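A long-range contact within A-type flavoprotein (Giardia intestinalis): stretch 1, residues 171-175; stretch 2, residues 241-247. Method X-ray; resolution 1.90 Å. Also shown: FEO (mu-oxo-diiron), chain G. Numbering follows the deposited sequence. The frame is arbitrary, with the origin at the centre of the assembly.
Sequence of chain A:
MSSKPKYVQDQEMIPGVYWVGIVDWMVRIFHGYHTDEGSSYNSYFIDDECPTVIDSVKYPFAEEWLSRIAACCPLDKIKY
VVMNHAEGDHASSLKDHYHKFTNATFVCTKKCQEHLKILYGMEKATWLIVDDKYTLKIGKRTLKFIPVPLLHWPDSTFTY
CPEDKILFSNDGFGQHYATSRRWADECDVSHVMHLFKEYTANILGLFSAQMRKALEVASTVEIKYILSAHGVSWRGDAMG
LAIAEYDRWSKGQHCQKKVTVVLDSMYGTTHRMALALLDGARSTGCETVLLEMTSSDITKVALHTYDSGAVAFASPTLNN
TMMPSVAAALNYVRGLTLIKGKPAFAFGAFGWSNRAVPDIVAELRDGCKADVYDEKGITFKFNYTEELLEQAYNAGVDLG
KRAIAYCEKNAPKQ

Stretch 1 (171-175) DGFGQ
Stretch 2, residues 241-247: LAIAEYD

A tight turn packed against a helix through two aromatic rings and one hydroxyl illustrates how a short loop beside a metal site can be held by a distant segment of the same chain. Stretch 1 forms a type II beta turn from Asp171 to Gly174, closed by a hydrogen bond from Gly174 N to Asp171 O at 2.9 Å. Gly172 lies at phi/psi -53/137, and Phe173 takes the left-handed values 67/13 typical of the third turn position. At Gly174 (-80/162) a CB would clash with Asp171 O, so the turn leaves no room for a side chain at this position.

Stretch 2 is helical throughout and belongs to a longer helix. In register, Phe173 lies nearest Ala242, with 7.1 Å between their CA atoms. Ala242 and Tyr246, one helical turn apart, both direct CA-to-CB toward the turn, and Tyr246 N donates a hydrogen bond to Ala242 O at 3.2 Å.

The polar link is a hydrogen bond from Phe173 N to Tyr246 OH, 2.8 Å long with an N-H...O angle of 148°. Tyr246 OH also donates to the O atom of a water at 2.8 Å, and that water O donates to Gly174 O at 2.9 Å, giving the turn a second, indirect tether.

Phe173 (chi1 -64°, m; chi2 87°) starts sideways, but its ring end comes nearer the helix. Tyr246 (chi1 -89°, m; chi2 -11°) presents its edge to the Phe173 face, with centroids 4.7 Å apart and planes at 60°; Phe173 CE2 and Tyr246 CD2 approach to 3.5 Å. Ala242 CB meets the Phe173 ring edge, 4.0 Å from CD2, while Ile243 (chi1 -68°, m; chi2 165°, t) places CG1 3.8 Å from Phe173 CE2.

Asp171 (chi1 -84°, m; chi2 -23°) has its CA-to-CB bond sideways to the helix, and its carboxylate takes no part in the contact but bridges the di-iron centre, OD1 to FE1 and OD2 to FE2 each at 2.0 Å.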

# COMPACT_ATOMS: atom_id res chain seq x y z
N ASP A 171 -13.94 -25.13 5.82
CA ASP A 171 -14.00 -23.93 4.98
C ASP A 171 -15.46 -23.58 4.67
O ASP A 171 -15.83 -22.38 4.54
CB ASP A 171 -13.26 -24.14 3.66
CG ASP A 171 -11.74 -23.89 3.76
OD1 ASP A 171 -11.24 -23.16 4.66
OD2 ASP A 171 -11.05 -24.43 2.88
N GLY A 172 -16.30 -24.61 4.55
CA GLY A 172 -17.73 -24.36 4.32
C GLY A 172 -18.33 -23.41 5.33
O GLY A 172 -18.06 -23.52 6.54
N PHE A 173 -19.14 -22.48 4.84
CA PHE A 173 -19.84 -21.49 5.68
C PHE A 173 -18.89 -20.49 6.33
O PHE A 173 -19.30 -19.73 7.21
CB PHE A 173 -20.76 -22.13 6.74
CG PHE A 173 -21.90 -22.90 6.13
CD1 PHE A 173 -21.72 -24.25 5.78
CD2 PHE A 173 -23.11 -22.28 5.89
CE1 PHE A 173 -22.78 -24.97 5.19
CE2 PHE A 173 -24.18 -22.99 5.30
CZ PHE A 173 -24.00 -24.34 4.95
N GLY A 174 -17.64 -20.48 5.87
CA GLY A 174 -16.62 -19.61 6.44
C GLY A 174 -16.69 -18.17 5.97
O GLY A 174 -17.29 -17.85 4.92
N GLN A 175 -16.03 -17.29 6.74
CA GLN A 175 -15.76 -15.93 6.27
C GLN A 175 -14.42 -15.53 6.87
O GLN A 175 -14.08 -15.90 8.01
CB GLN A 175 -16.84 -14.90 6.69
CG GLN A 175 -18.19 -15.47 7.20
CD GLN A 175 -18.09 -16.06 8.61
OE1 GLN A 175 -17.60 -15.40 9.54
NE2 GLN A 175 -18.57 -17.28 8.78
N LEU A 241 -30.30 -18.13 6.96
CA LEU A 241 -29.84 -17.18 5.94
C LEU A 241 -28.60 -17.68 5.18
O LEU A 241 -28.50 -17.56 3.94
CB LEU A 241 -29.51 -15.83 6.60
CG LEU A 241 -30.67 -15.05 7.25
CD1 LEU A 241 -30.18 -13.67 7.74
CD2 LEU A 241 -31.84 -14.90 6.26
N ALA A 242 -27.64 -18.20 5.93
CA ALA A 242 -26.40 -18.68 5.35
C ALA A 242 -26.70 -19.84 4.39
O ALA A 242 -26.21 -19.86 3.25
CB ALA A 242 -25.47 -19.11 6.45
N ILE A 243 -27.46 -20.81 4.88
CA ILE A 243 -27.87 -21.96 4.07
C ILE A 243 -28.62 -21.51 2.82
O ILE A 243 -28.33 -22.00 1.72
CB ILE A 243 -28.72 -22.97 4.89
CG1 ILE A 243 -27.85 -23.64 5.96
CG2 ILE A 243 -29.31 -24.05 3.97
CD1 ILE A 243 -28.62 -24.37 7.05
N ALA A 244 -29.56 -20.57 3.00
CA ALA A 244 -30.37 -20.05 1.86
C ALA A 244 -29.51 -19.39 0.77
O ALA A 244 -29.80 -19.56 -0.42
CB ALA A 244 -31.42 -19.10 2.34
N GLU A 245 -28.47 -18.65 1.16
CA GLU A 245 -27.56 -18.04 0.18
C GLU A 245 -26.77 -19.10 -0.60
O GLU A 245 -26.68 -19.02 -1.84
CB GLU A 245 -26.60 -17.06 0.88
CG GLU A 245 -25.58 -16.36 -0.08
CD GLU A 245 -26.23 -15.41 -1.09
OE1 GLU A 245 -27.35 -14.93 -0.82
OE2 GLU A 245 -25.62 -15.15 -2.15
N TYR A 246 -26.16 -20.05 0.10
CA TYR A 246 -25.49 -21.16 -0.59
C TYR A 246 -26.45 -21.90 -1.54
O TYR A 246 -26.08 -22.29 -2.66
CB TYR A 246 -24.93 -22.16 0.42
CG TYR A 246 -23.54 -21.91 0.90
CD1 TYR A 246 -22.69 -20.97 0.28
CD2 TYR A 246 -23.03 -22.66 1.96
CE1 TYR A 246 -21.39 -20.76 0.75
CE2 TYR A 246 -21.75 -22.48 2.41
CZ TYR A 246 -20.93 -21.53 1.81
OH TYR A 246 -19.66 -21.40 2.30
N ASP A 247 -27.68 -22.11 -1.08
CA ASP A 247 -28.67 -22.81 -1.92
C ASP A 247 -28.99 -22.04 -3.21
O ASP A 247 -28.98 -22.63 -4.29
CB ASP A 247 -29.95 -23.08 -1.12
CG ASP A 247 -30.93 -23.94 -1.91
OD1 ASP A 247 -30.54 -25.06 -2.28
OD2 ASP A 247 -32.06 -23.48 -2.19
FE1 FEO G . -9.38 -22.39 4.94
FE2 FEO G . -9.17 -24.33 2.09
O FEO G . -8.50 -23.64 3.90
O HOH W 1 -18.77 -18.72 2.63